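Local coordinates for protein Cry23AA1 (Bacillus thuringiensis, PDB 4RHZ) that probably acts as an insecticidal pore-forming toxin of the aerolysin type, working in a binary complex with Cry37Aa1, and binds a zinc ion, at residues 4-9 / 25-30; 32-37 / 168-173; 36-41 / 99-104; 87-92 / 118-123; 164-169 / 210-215. All blocks are in the same frame, centred on the assembly; numbering follows the deposited sequence.

Contact 1. Residues 4-9 / 25-30; sequences INIQDE and STYDPS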
# COMPACT_ATOMS: atom_id res chain seq x y z
N ILE A 4 18.77 -16.10 -16.87
CA ILE A 4 19.13 -17.23 -17.68
C ILE A 4 19.71 -16.72 -18.99
O ILE A 4 18.99 -16.14 -19.80
CB ILE A 4 17.92 -18.07 -18.04
CG1 ILE A 4 17.20 -18.53 -16.75
CG2 ILE A 4 18.37 -19.29 -19.00
CD1 ILE A 4 18.12 -19.39 -15.80
N ASN A 5 21.01 -16.92 -19.20
CA ASN A 5 21.63 -16.53 -20.50
C ASN A 5 21.52 -17.72 -21.51
O ASN A 5 22.16 -18.73 -21.29
CB ASN A 5 23.09 -16.13 -20.25
CG ASN A 5 23.77 -15.62 -21.51
OD1 ASN A 5 23.72 -16.28 -22.55
ND2 ASN A 5 24.38 -14.44 -21.43
N ILE A 6 20.64 -17.64 -22.51
CA ILE A 6 20.40 -18.71 -23.46
C ILE A 6 21.74 -19.25 -24.03
O ILE A 6 22.06 -20.43 -23.87
CB ILE A 6 19.51 -18.27 -24.59
CG1 ILE A 6 18.13 -17.85 -24.06
CG2 ILE A 6 19.33 -19.42 -25.67
CD1 ILE A 6 17.50 -18.92 -23.24
N GLN A 7 22.57 -18.33 -24.55
CA GLN A 7 23.87 -18.66 -25.02
C GLN A 7 24.70 -19.40 -24.04
O GLN A 7 25.31 -20.41 -24.44
CB GLN A 7 24.59 -17.48 -25.67
CG GLN A 7 23.99 -17.17 -27.02
CD GLN A 7 24.82 -16.17 -27.81
OE1 GLN A 7 24.81 -14.98 -27.49
NE2 GLN A 7 25.51 -16.64 -28.88
N ASP A 8 24.79 -18.96 -22.78
CA ASP A 8 25.66 -19.69 -21.84
C ASP A 8 25.10 -21.10 -21.64
O ASP A 8 25.85 -22.01 -21.31
CB ASP A 8 25.74 -19.03 -20.45
CG ASP A 8 26.47 -17.66 -20.45
OD1 ASP A 8 27.30 -17.31 -21.35
OD2 ASP A 8 26.23 -16.92 -19.48
N GLU A 9 23.79 -21.28 -21.72
CA GLU A 9 23.22 -22.57 -21.40
C GLU A 9 23.39 -23.50 -22.67
O GLU A 9 23.59 -24.72 -22.51
CB GLU A 9 21.75 -22.53 -21.03
CG GLU A 9 21.31 -21.80 -19.75
CD GLU A 9 22.01 -22.21 -18.51
OE1 GLU A 9 22.31 -23.43 -18.39
OE2 GLU A 9 22.26 -21.30 -17.66
N SER A 25 28.16 -20.12 -30.56
CA SER A 25 26.75 -20.11 -31.04
C SER A 25 26.33 -18.81 -31.72
O SER A 25 26.86 -17.78 -31.44
CB SER A 25 25.72 -20.44 -29.92
OG SER A 25 25.88 -19.68 -28.70
N THR A 26 25.31 -18.86 -32.56
CA THR A 26 24.82 -17.75 -33.30
C THR A 26 23.34 -17.98 -33.39
O THR A 26 22.91 -19.07 -33.68
CB THR A 26 25.40 -17.75 -34.72
OG1 THR A 26 26.83 -17.58 -34.59
CG2 THR A 26 24.92 -16.57 -35.48
N TYR A 27 22.56 -16.96 -33.11
CA TYR A 27 21.11 -17.04 -33.23
C TYR A 27 20.78 -17.18 -34.68
O TYR A 27 21.31 -16.46 -35.49
CB TYR A 27 20.42 -15.78 -32.59
CG TYR A 27 20.40 -15.88 -31.08
CD1 TYR A 27 21.33 -15.26 -30.31
CD2 TYR A 27 19.43 -16.61 -30.43
CE1 TYR A 27 21.33 -15.38 -28.89
CE2 TYR A 27 19.41 -16.69 -29.04
CZ TYR A 27 20.36 -16.08 -28.29
OH TYR A 27 20.31 -16.20 -26.87
N ASP A 28 19.93 -18.14 -35.00
CA ASP A 28 19.49 -18.31 -36.36
C ASP A 28 18.52 -17.15 -36.70
O ASP A 28 17.74 -16.73 -35.84
CB ASP A 28 18.80 -19.66 -36.53
CG ASP A 28 18.35 -19.92 -37.97
OD1 ASP A 28 19.19 -20.12 -38.86
OD2 ASP A 28 17.14 -19.93 -38.21
N PRO A 29 18.54 -16.65 -37.95
CA PRO A 29 17.53 -15.64 -38.29
C PRO A 29 16.08 -16.11 -38.02
O PRO A 29 15.19 -15.29 -37.95
CB PRO A 29 17.74 -15.43 -39.83
CG PRO A 29 19.23 -15.94 -40.11
CD PRO A 29 19.31 -17.12 -39.14
N SER A 30 15.83 -17.41 -37.85
CA SER A 30 14.47 -17.86 -37.45
C SER A 30 14.15 -17.59 -35.97
O SER A 30 13.06 -17.92 -35.47
CB SER A 30 14.31 -19.40 -37.61
OG SER A 30 15.17 -20.09 -36.68
O HOH W 1 21.93 -15.37 -24.99
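Two polar links hold the start of helix 6-18 against strand 22-27. Gln7 leaves the first turn of the helix with its chain extended beyond CG, and its NE2 donates to Ser25 OG at 3.1 Å; the acceptor lies close to the amide plane and the bond is fairly straight (154°). Ser25 takes the crowded rotamer (chi1 50°), which turns OG toward Gln7 NE2. The second link runs through a water molecule in the plane of the Tyr27 ring, which accepts from Tyr27 OH at 2.6 Å and from Gln7 N at 3.1 Å, so that a backbone N-H of the first helical turn is satisfied.

Apolar packing fills in between the two links. Tyr27 crosses Ile6 at about a right angle, and its OH presses on Ile6 CB at 3.2 Å. Further back along the ring, Tyr27 CE1 meets Gln7 CG at 3.7 Å, with the amide and ring planes 56° apart. Leu173 touches both Gln7 and Tyr27.

Within residues 4-9, Asn5 OD1 receives Asp8 N at 2.9 Å from above its carbonyl plane. This is a helix N-cap, here at the junction of strand 3-5 and helix 6-18.

Contact 2. Residues 32-37 / 168-173; sequences KVFNES and DMSGTL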
# COMPACT_ATOMS: atom_id res chain seq x y z
N LYS A 32 12.94 -16.21 -32.70
CA LYS A 32 12.07 -15.14 -32.25
C LYS A 32 11.61 -15.16 -30.77
O LYS A 32 11.40 -16.21 -30.15
CB LYS A 32 10.94 -14.81 -33.27
CG LYS A 32 10.08 -15.99 -33.70
CD LYS A 32 8.88 -15.57 -34.65
CE LYS A 32 7.70 -16.59 -34.57
NZ LYS A 32 6.35 -15.92 -34.41
N VAL A 33 11.49 -13.95 -30.23
CA VAL A 33 10.85 -13.74 -28.93
C VAL A 33 9.49 -13.04 -29.15
O VAL A 33 9.38 -12.09 -29.88
CB VAL A 33 11.72 -12.89 -28.04
CG1 VAL A 33 11.04 -12.70 -26.61
CG2 VAL A 33 13.13 -13.51 -27.92
N PHE A 34 8.45 -13.50 -28.50
CA PHE A 34 7.14 -12.87 -28.68
C PHE A 34 6.21 -13.21 -27.49
O PHE A 34 6.61 -13.98 -26.55
CB PHE A 34 6.51 -13.32 -30.03
CG PHE A 34 6.36 -14.83 -30.15
CD1 PHE A 34 5.12 -15.44 -29.93
CD2 PHE A 34 7.48 -15.65 -30.44
CE1 PHE A 34 4.99 -16.86 -30.07
CE2 PHE A 34 7.35 -17.05 -30.56
CZ PHE A 34 6.12 -17.66 -30.36
N ASN A 35 4.97 -12.67 -27.57
CA ASN A 35 3.99 -12.73 -26.48
C ASN A 35 4.64 -12.33 -25.17
O ASN A 35 4.52 -13.05 -24.17
CB ASN A 35 3.43 -14.15 -26.29
CG ASN A 35 2.64 -14.64 -27.49
OD1 ASN A 35 2.19 -13.83 -28.31
ND2 ASN A 35 2.51 -15.97 -27.63
N GLU A 36 5.41 -11.25 -25.18
CA GLU A 36 5.94 -10.69 -23.92
C GLU A 36 4.76 -10.22 -23.07
O GLU A 36 3.77 -9.65 -23.58
CB GLU A 36 6.83 -9.48 -24.19
CG GLU A 36 8.13 -9.82 -24.88
CD GLU A 36 8.10 -9.50 -26.35
OE1 GLU A 36 7.10 -9.81 -27.04
OE2 GLU A 36 9.09 -8.89 -26.81
N SER A 37 4.86 -10.46 -21.78
CA SER A 37 3.74 -10.21 -20.91
C SER A 37 4.21 -10.12 -19.49
O SER A 37 4.72 -11.11 -18.94
CB SER A 37 2.75 -11.35 -21.05
OG SER A 37 1.68 -11.19 -20.13
N ASP A 168 7.42 -16.14 -24.94
CA ASP A 168 7.63 -17.33 -25.78
C ASP A 168 8.82 -17.12 -26.68
O ASP A 168 9.16 -16.00 -27.05
CB ASP A 168 6.42 -17.59 -26.68
CG ASP A 168 5.19 -18.05 -25.90
OD1 ASP A 168 5.36 -18.69 -24.84
OD2 ASP A 168 4.06 -17.80 -26.39
N MET A 169 9.41 -18.23 -27.08
CA MET A 169 10.59 -18.19 -27.93
C MET A 169 10.45 -19.37 -28.89
O MET A 169 10.01 -20.47 -28.49
CB MET A 169 11.82 -18.35 -27.07
CG MET A 169 12.26 -17.08 -26.43
SD MET A 169 13.77 -17.28 -25.44
CE MET A 169 13.56 -15.94 -24.24
N SER A 170 10.78 -19.14 -30.15
CA SER A 170 10.85 -20.21 -31.14
C SER A 170 12.09 -19.95 -31.98
O SER A 170 12.61 -18.81 -32.01
CB SER A 170 9.63 -20.22 -32.05
OG SER A 170 9.63 -19.00 -32.74
N GLY A 171 12.56 -21.03 -32.64
CA GLY A 171 13.77 -20.92 -33.44
C GLY A 171 14.99 -21.55 -32.83
O GLY A 171 14.90 -22.18 -31.79
N THR A 172 16.16 -21.39 -33.48
CA THR A 172 17.30 -22.20 -33.11
C THR A 172 18.53 -21.35 -33.03
O THR A 172 18.55 -20.21 -33.49
CB THR A 172 17.59 -23.25 -34.20
OG1 THR A 172 17.82 -22.58 -35.46
CG2 THR A 172 16.45 -24.25 -34.36
N LEU A 173 19.57 -21.92 -32.41
CA LEU A 173 20.91 -21.38 -32.52
C LEU A 173 21.72 -22.36 -33.37
O LEU A 173 21.55 -23.60 -33.27
CB LEU A 173 21.58 -21.24 -31.13
CG LEU A 173 20.98 -20.07 -30.33
CD1 LEU A 173 19.70 -20.60 -29.59
CD2 LEU A 173 22.02 -19.48 -29.37
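An antiparallel β-sheet pairing joins strand 32-40 to the long strand 146-179 in the large sheet of this aerolysin-type fold. Lys32 with Ser170 and Phe34 with Asp168 are hydrogen-bonded pairs, and Val33 with Met169 is the non-hydrogen-bonded pair between them. The bond from Lys32 N to Ser170 O is short at 2.7 Å and almost straight (175°), while Asp168 N reaches Phe34 O nearly along the C=O axis.

The two faces differ. On one, Val33 and Met169 lie side by side and point the same way, CG2 against CG at 4.0 Å. On the other, Phe34 takes the crowded rotamer (chi1 57°), which lays its ring back across the neighbouring strand. Asp168 CB sits over one face, 3.8 Å from the Phe34 ring centroid, as a CH-pi contact; Lys32 NZ stands above the opposite face, displaced toward the rim. Ser170 OG packs against Lys32 CG at 3.2 Å.

Regular pairing is interrupted at Asn35, a bulge-like irregularity, and resumes at Ser37 with Glu166. The backbone of Asn35 adopts left-handed angles and turns the side chain toward Asp168. That carboxylate has a second partner, His212, at OD1. Asp168 OD2 offers its anti lone pair to Asn35 ND2 at 2.7 Å, the donor amide standing 72° from the carboxylate plane.

Contact 3. Residues 36-41 / 99-104; sequences ESVTPQ and QSFKFG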
# COMPACT_ATOMS: atom_id res chain seq x y z
N GLU A 36 5.41 -11.25 -25.18
CA GLU A 36 5.94 -10.69 -23.92
C GLU A 36 4.76 -10.22 -23.07
O GLU A 36 3.77 -9.65 -23.58
CB GLU A 36 6.83 -9.48 -24.19
CG GLU A 36 8.13 -9.82 -24.88
CD GLU A 36 8.10 -9.50 -26.35
OE1 GLU A 36 7.10 -9.81 -27.04
OE2 GLU A 36 9.09 -8.89 -26.81
N SER A 37 4.86 -10.46 -21.78
CA SER A 37 3.74 -10.21 -20.91
C SER A 37 4.21 -10.12 -19.49
O SER A 37 4.72 -11.11 -18.94
CB SER A 37 2.75 -11.35 -21.05
OG SER A 37 1.68 -11.19 -20.13
N VAL A 38 4.07 -8.93 -18.89
CA VAL A 38 4.27 -8.81 -17.46
C VAL A 38 2.87 -8.68 -16.79
O VAL A 38 2.10 -7.77 -17.11
CB VAL A 38 5.15 -7.60 -17.13
CG1 VAL A 38 5.15 -7.31 -15.61
CG2 VAL A 38 6.60 -7.79 -17.70
N THR A 39 2.54 -9.61 -15.91
CA THR A 39 1.27 -9.59 -15.25
C THR A 39 1.40 -9.69 -13.72
O THR A 39 2.17 -10.49 -13.20
CB THR A 39 0.28 -10.67 -15.80
OG1 THR A 39 0.85 -11.94 -15.60
CG2 THR A 39 -0.06 -10.46 -17.31
N PRO A 40 0.64 -8.84 -13.00
CA PRO A 40 0.59 -8.77 -11.54
C PRO A 40 -0.02 -10.04 -11.04
O PRO A 40 -0.93 -10.50 -11.63
CB PRO A 40 -0.38 -7.59 -11.29
CG PRO A 40 -1.28 -7.59 -12.52
CD PRO A 40 -0.31 -7.91 -13.64
N GLN A 41 0.49 -10.61 -9.95
CA GLN A 41 -0.07 -11.83 -9.43
C GLN A 41 -1.47 -11.64 -8.80
O GLN A 41 -2.24 -12.60 -8.76
CB GLN A 41 0.91 -12.50 -8.45
CG GLN A 41 2.03 -13.17 -9.25
CD GLN A 41 3.01 -13.99 -8.43
OE1 GLN A 41 2.89 -14.13 -7.19
NE2 GLN A 41 4.02 -14.54 -9.13
N GLN A 99 4.87 -1.87 -18.71
CA GLN A 99 3.54 -2.25 -18.27
C GLN A 99 2.88 -1.25 -17.31
O GLN A 99 3.50 -0.70 -16.40
CB GLN A 99 3.49 -3.66 -17.74
CG GLN A 99 2.66 -4.51 -18.66
CD GLN A 99 1.25 -4.59 -18.22
OE1 GLN A 99 0.99 -4.72 -17.04
NE2 GLN A 99 0.32 -4.52 -19.15
N SER A 100 1.60 -1.03 -17.57
CA SER A 100 0.78 -0.21 -16.71
C SER A 100 -0.09 -1.10 -15.85
O SER A 100 -0.67 -2.06 -16.33
CB SER A 100 -0.06 0.73 -17.57
OG SER A 100 -1.36 0.75 -17.05
N PHE A 101 -0.18 -0.80 -14.57
CA PHE A 101 -1.02 -1.56 -13.66
C PHE A 101 -2.12 -0.67 -12.96
O PHE A 101 -1.87 0.47 -12.51
CB PHE A 101 -0.18 -2.20 -12.56
CG PHE A 101 1.05 -2.92 -13.00
CD1 PHE A 101 2.24 -2.22 -13.23
CD2 PHE A 101 1.06 -4.32 -13.06
CE1 PHE A 101 3.38 -2.87 -13.57
CE2 PHE A 101 2.20 -4.99 -13.40
CZ PHE A 101 3.37 -4.27 -13.66
N LYS A 102 -3.29 -1.25 -12.80
CA LYS A 102 -4.39 -0.60 -12.10
C LYS A 102 -4.61 -1.39 -10.84
O LYS A 102 -5.04 -2.54 -10.94
CB LYS A 102 -5.64 -0.66 -12.96
CG LYS A 102 -5.48 0.11 -14.28
CD LYS A 102 -5.86 1.65 -14.18
CE LYS A 102 -5.88 2.38 -15.55
NZ LYS A 102 -7.11 2.08 -16.35
N PHE A 103 -4.25 -0.82 -9.69
CA PHE A 103 -4.47 -1.51 -8.44
C PHE A 103 -5.67 -0.92 -7.67
O PHE A 103 -5.89 0.29 -7.65
CB PHE A 103 -3.23 -1.48 -7.57
CG PHE A 103 -2.03 -2.19 -8.15
CD1 PHE A 103 -0.80 -1.53 -8.23
CD2 PHE A 103 -2.10 -3.50 -8.56
CE1 PHE A 103 0.36 -2.18 -8.73
CE2 PHE A 103 -0.96 -4.17 -9.09
CZ PHE A 103 0.28 -3.50 -9.17
N GLY A 104 -6.47 -1.81 -7.08
CA GLY A 104 -7.50 -1.40 -6.12
C GLY A 104 -7.06 -1.74 -4.70
O GLY A 104 -6.02 -2.37 -4.49
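Strands 36-40 and 99-104 run alongside each other with an angle of 24° between their directions, but their axes stay 8.1 Å apart, too far for backbone pairing, so side chains fill the gap. The tight part centres on the buried ring of Phe101, which is approached at its edge. Pro40 CD lies in the ring plane, 3.9 Å from Phe101 CE2, and Val38 CG1 meets the tip of the ring, 4.0 Å from CZ. Val38 puts CG1 anti to its backbone N (chi1 169°), directing that methyl at the ring. Gln99 belongs to this close side too, its bent side chain bringing Gln99 CG to 3.7 Å from Val38 O.

Packing is lighter at the next ring, Phe103, whose CE2 is 4.1 Å from Pro40 CB, again an approach to the edge. One face of Phe103 is taken up by Phe101 CB, 3.6 Å above the plane; Val163 packs on Phe101 and Val161 on Phe103. Ser100 and Lys102 are exposed on the far side of their strand, where Lys102 leans on Thr113. Gln99, Phe101 and the Phe103 ring thus reach the other strand while Ser100 and Lys102 face away. With strands aligned at a small angle, this is characteristic of face-to-face packing in a β-sandwich, here between the large sheet and the four-stranded sheet that includes strand 96-105.

Contact 4. Residues 87-92 / 118-123; sequences EGVKAG and YNYSTT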
# COMPACT_ATOMS: atom_id res chain seq x y z
N GLU A 87 13.83 -12.65 -11.85
CA GLU A 87 14.19 -13.88 -12.59
C GLU A 87 13.95 -13.63 -14.01
O GLU A 87 12.79 -13.48 -14.41
CB GLU A 87 13.33 -15.06 -12.14
CG GLU A 87 13.79 -15.67 -10.78
CD GLU A 87 12.96 -16.88 -10.44
OE1 GLU A 87 11.71 -16.75 -10.30
OE2 GLU A 87 13.52 -18.00 -10.41
N GLY A 88 15.04 -13.55 -14.79
CA GLY A 88 14.91 -13.10 -16.16
C GLY A 88 15.67 -13.98 -17.16
O GLY A 88 16.12 -15.07 -16.81
N VAL A 89 15.82 -13.45 -18.38
CA VAL A 89 16.32 -14.17 -19.54
C VAL A 89 17.05 -13.20 -20.47
O VAL A 89 16.62 -12.05 -20.68
CB VAL A 89 15.19 -14.99 -20.22
CG1 VAL A 89 14.11 -14.08 -20.92
CG2 VAL A 89 15.73 -16.12 -21.16
N LYS A 90 18.22 -13.64 -20.96
CA LYS A 90 18.95 -12.92 -22.00
C LYS A 90 19.13 -13.78 -23.27
O LYS A 90 19.83 -14.84 -23.27
CB LYS A 90 20.30 -12.53 -21.45
CG LYS A 90 21.20 -11.73 -22.46
CD LYS A 90 22.43 -11.21 -21.66
CE LYS A 90 23.37 -10.40 -22.50
NZ LYS A 90 22.68 -9.25 -23.10
N ALA A 91 18.49 -13.31 -24.33
CA ALA A 91 18.46 -13.94 -25.66
C ALA A 91 19.32 -13.04 -26.46
O ALA A 91 20.10 -12.30 -25.89
CB ALA A 91 17.07 -13.92 -26.20
N GLY A 92 19.19 -13.05 -27.77
CA GLY A 92 20.14 -12.25 -28.55
C GLY A 92 19.72 -10.80 -28.78
O GLY A 92 20.54 -9.90 -29.02
N TYR A 118 9.97 -3.15 -17.56
CA TYR A 118 10.70 -4.39 -17.33
C TYR A 118 11.65 -4.80 -18.47
O TYR A 118 11.20 -5.17 -19.56
CB TYR A 118 9.74 -5.49 -17.00
CG TYR A 118 9.04 -5.19 -15.70
CD1 TYR A 118 9.61 -5.54 -14.49
CD2 TYR A 118 7.82 -4.49 -15.68
CE1 TYR A 118 8.97 -5.26 -13.29
CE2 TYR A 118 7.19 -4.18 -14.48
CZ TYR A 118 7.74 -4.56 -13.32
OH TYR A 118 7.07 -4.24 -12.14
N ASN A 119 12.95 -4.70 -18.18
CA ASN A 119 13.98 -5.24 -19.05
C ASN A 119 14.34 -6.68 -18.60
O ASN A 119 14.92 -6.88 -17.52
CB ASN A 119 15.20 -4.34 -19.05
CG ASN A 119 16.41 -4.96 -19.89
OD1 ASN A 119 16.42 -6.16 -20.31
ND2 ASN A 119 17.45 -4.15 -20.08
N TYR A 120 13.99 -7.67 -19.41
CA TYR A 120 14.09 -9.10 -19.00
C TYR A 120 15.50 -9.60 -18.72
O TYR A 120 15.67 -10.57 -17.99
CB TYR A 120 13.42 -10.03 -20.00
CG TYR A 120 11.91 -9.90 -20.14
CD1 TYR A 120 11.26 -8.68 -20.03
CD2 TYR A 120 11.16 -11.01 -20.49
CE1 TYR A 120 9.83 -8.58 -20.23
CE2 TYR A 120 9.78 -10.93 -20.67
CZ TYR A 120 9.14 -9.72 -20.55
OH TYR A 120 7.80 -9.68 -20.76
N SER A 121 16.48 -8.86 -19.20
CA SER A 121 17.88 -9.28 -19.23
C SER A 121 18.72 -8.78 -18.07
O SER A 121 19.94 -9.12 -18.00
CB SER A 121 18.53 -8.84 -20.57
OG SER A 121 17.66 -9.38 -21.60
N THR A 122 18.13 -8.00 -17.17
CA THR A 122 18.89 -7.53 -16.02
C THR A 122 18.12 -7.69 -14.71
O THR A 122 16.89 -7.74 -14.73
CB THR A 122 19.39 -6.04 -16.20
OG1 THR A 122 20.13 -5.67 -15.04
CG2 THR A 122 18.22 -5.00 -16.34
N THR A 123 18.82 -7.80 -13.58
CA THR A 123 18.17 -7.76 -12.28
C THR A 123 18.29 -6.36 -11.60
O THR A 123 17.96 -6.18 -10.38
CB THR A 123 18.81 -8.71 -11.29
OG1 THR A 123 20.20 -8.36 -11.21
CG2 THR A 123 18.68 -10.14 -11.71
O HOH W 2 17.75 -10.63 -24.53
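Ser121 leans across the end of strand 67-90. Ser121 CB lies 3.7 Å from Val89 O and 4.2 Å from Lys90 CB; chi1 of -54° sets OG beside its own backbone N, anti to the carbonyl carbon. At the tip, Ser121 OG is 3.0 Å from Val89 O and 3.2 Å from a water that accepts from Ala91 N. What presents the serine is a type I β-turn from Asn119 to Thr122 at the end of strand 111-119, reinforced by an Asx turn in which Asn119 OD1 accepts from Ser121 N at 2.9 Å. The turn also offers Tyr120 O to Val89 N at 2.9 Å, with the donor well above the carbonyl plane. Gly88 CA comes to 3.2 Å of Tyr120 O in a CA-H...O contact; the turn can lie this close because Gly88 has no side chain on that side. Beyond it, Val89 CG1 packs on Tyr120 CB and lies at the edge of that ring, whose OH continues to Glu166 O and Thr97 OG1.

Contact 5. Residues 164-169 / 210-215; sequences NVECDM and IAHFKG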
# COMPACT_ATOMS: atom_id res chain seq x y z
N ASN A 164 4.59 -11.65 -12.77
CA ASN A 164 5.07 -12.65 -13.67
C ASN A 164 5.71 -11.96 -14.86
O ASN A 164 5.09 -11.09 -15.47
CB ASN A 164 3.90 -13.46 -14.17
CG ASN A 164 3.20 -14.19 -13.05
OD1 ASN A 164 3.83 -14.77 -12.15
ND2 ASN A 164 1.87 -14.10 -13.06
N VAL A 165 6.93 -12.38 -15.20
CA VAL A 165 7.70 -11.83 -16.32
C VAL A 165 7.91 -12.99 -17.35
O VAL A 165 8.70 -13.90 -17.13
CB VAL A 165 9.06 -11.29 -15.80
CG1 VAL A 165 9.93 -10.75 -16.92
CG2 VAL A 165 8.86 -10.21 -14.71
N GLU A 166 7.16 -12.97 -18.44
CA GLU A 166 6.95 -14.11 -19.29
C GLU A 166 7.13 -13.77 -20.74
O GLU A 166 6.82 -12.64 -21.16
CB GLU A 166 5.54 -14.65 -19.11
CG GLU A 166 5.39 -15.37 -17.79
CD GLU A 166 4.01 -15.98 -17.67
OE1 GLU A 166 3.90 -17.20 -17.80
OE2 GLU A 166 3.02 -15.24 -17.50
N CYS A 167 7.62 -14.76 -21.50
CA CYS A 167 7.54 -14.69 -22.99
C CYS A 167 7.67 -16.08 -23.63
O CYS A 167 7.98 -17.06 -22.95
CB CYS A 167 8.58 -13.75 -23.59
SG CYS A 167 10.24 -14.26 -23.15
N ASP A 168 7.42 -16.14 -24.94
CA ASP A 168 7.63 -17.33 -25.78
C ASP A 168 8.82 -17.12 -26.68
O ASP A 168 9.16 -16.00 -27.05
CB ASP A 168 6.42 -17.59 -26.68
CG ASP A 168 5.19 -18.05 -25.90
OD1 ASP A 168 5.36 -18.69 -24.84
OD2 ASP A 168 4.06 -17.80 -26.39
N MET A 169 9.41 -18.23 -27.08
CA MET A 169 10.59 -18.19 -27.93
C MET A 169 10.45 -19.37 -28.89
O MET A 169 10.01 -20.47 -28.49
CB MET A 169 11.82 -18.35 -27.07
CG MET A 169 12.26 -17.08 -26.43
SD MET A 169 13.77 -17.28 -25.44
CE MET A 169 13.56 -15.94 -24.24
N ILE A 210 7.91 -24.39 -29.52
CA ILE A 210 7.81 -23.09 -28.81
C ILE A 210 8.26 -23.30 -27.39
O ILE A 210 7.80 -24.25 -26.74
CB ILE A 210 6.38 -22.49 -28.93
CG1 ILE A 210 6.22 -21.84 -30.30
CG2 ILE A 210 6.06 -21.48 -27.78
CD1 ILE A 210 4.80 -21.27 -30.62
N ALA A 211 9.20 -22.49 -26.92
CA ALA A 211 9.52 -22.52 -25.48
C ALA A 211 8.91 -21.31 -24.81
O ALA A 211 8.92 -20.18 -25.36
CB ALA A 211 11.06 -22.61 -25.20
N HIS A 212 8.38 -21.54 -23.61
CA HIS A 212 7.77 -20.48 -22.83
C HIS A 212 8.71 -20.12 -21.72
O HIS A 212 9.17 -21.02 -20.97
CB HIS A 212 6.43 -20.92 -22.25
CG HIS A 212 5.74 -19.85 -21.45
ND1 HIS A 212 5.09 -18.78 -22.03
CD2 HIS A 212 5.57 -19.71 -20.11
CE1 HIS A 212 4.56 -18.02 -21.08
NE2 HIS A 212 4.83 -18.57 -19.90
N PHE A 213 8.99 -18.81 -21.57
CA PHE A 213 9.78 -18.37 -20.38
C PHE A 213 8.87 -17.77 -19.30
O PHE A 213 8.12 -16.85 -19.58
CB PHE A 213 10.89 -17.38 -20.74
CG PHE A 213 11.58 -16.84 -19.54
CD1 PHE A 213 12.52 -17.60 -18.89
CD2 PHE A 213 11.23 -15.56 -19.01
CE1 PHE A 213 13.14 -17.15 -17.75
CE2 PHE A 213 11.85 -15.08 -17.87
CZ PHE A 213 12.80 -15.84 -17.22
N LYS A 214 8.99 -18.29 -18.09
CA LYS A 214 8.20 -17.85 -16.94
C LYS A 214 9.12 -17.39 -15.85
O LYS A 214 9.65 -18.21 -15.08
CB LYS A 214 7.35 -18.98 -16.40
CG LYS A 214 6.54 -18.54 -15.12
CD LYS A 214 5.16 -19.13 -15.07
CE LYS A 214 4.39 -18.58 -13.83
NZ LYS A 214 2.89 -18.74 -13.98
N GLY A 215 9.39 -16.09 -15.82
CA GLY A 215 10.23 -15.55 -14.76
C GLY A 215 9.44 -14.64 -13.81
O GLY A 215 8.21 -14.70 -13.74
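His212 has CG anti to its backbone N (chi1 -179°), which swings the imidazole over the adjacent strand, while Glu166, with chi1 -73° and an extended chain beyond, brings its carboxylate to meet it. They sit on an antiparallel β-sheet pairing of strands 146-179 and 211-235, two neighbouring strands of the large sheet. Both ring nitrogens donate: His212 NE2 to Glu166 OE1 at 2.7 Å and His212 ND1 to Asp168 OD1 at 2.8 Å. Each oxygen lies almost in the imidazole plane, but the ring meets each carboxylate from above its plane, and the Glu166 group stands 85° to it. Held between two acidic groups, the imidazole is probably doubly protonated and so positively charged, and its rotation is fixed. Asp168 has a further partner in Asn35. Lys214 runs its CD past Glu166 OE1 at 3.6 Å, its NZ staying beyond salt-bridge range.

On the other face, Cys167 SG packs on Phe213 CB at 4.0 Å, and Val89 covers Phe213 and Met169 from strand 67-90. Gly215, opposite Val165, carries no side chain where the Phe213 ring folds over.

Three hydrogen-bonded pairs, Val165 with Gly215, Cys167 with Phe213 and Met169 with Ala211, tie the backbones. The shortest bond as modelled runs from Phe213 N to Cys167 O, 2.4 Å, nearly along the C=O axis.

In the fold
Contacts 1, 2, 4 and 5 gather on one side of the chain's centre, while contact 3 lies nearer the middle, 28 Å from contact 1 between centres. Strand 146-179 links contacts 2 and 5: it pairs with strand 32-40 in one and strand 211-235 in the other, their centres 8 Å apart, sharing Asp168 and Met169. Strand 3-5, pairing with strand 67-90, links contact 1 to contact 4. Strand 32-40 continues into contact 3, where it meets the four-stranded sheet; contact 4 brings the end of that sheet's strand 111-119 to strand 67-90. Contact 1 closes first along the chain, whereas contacts 3 and 4 interleave. Distant segments are thus joined across two sheets that pack together, as in the elongated aerolysin-type fold.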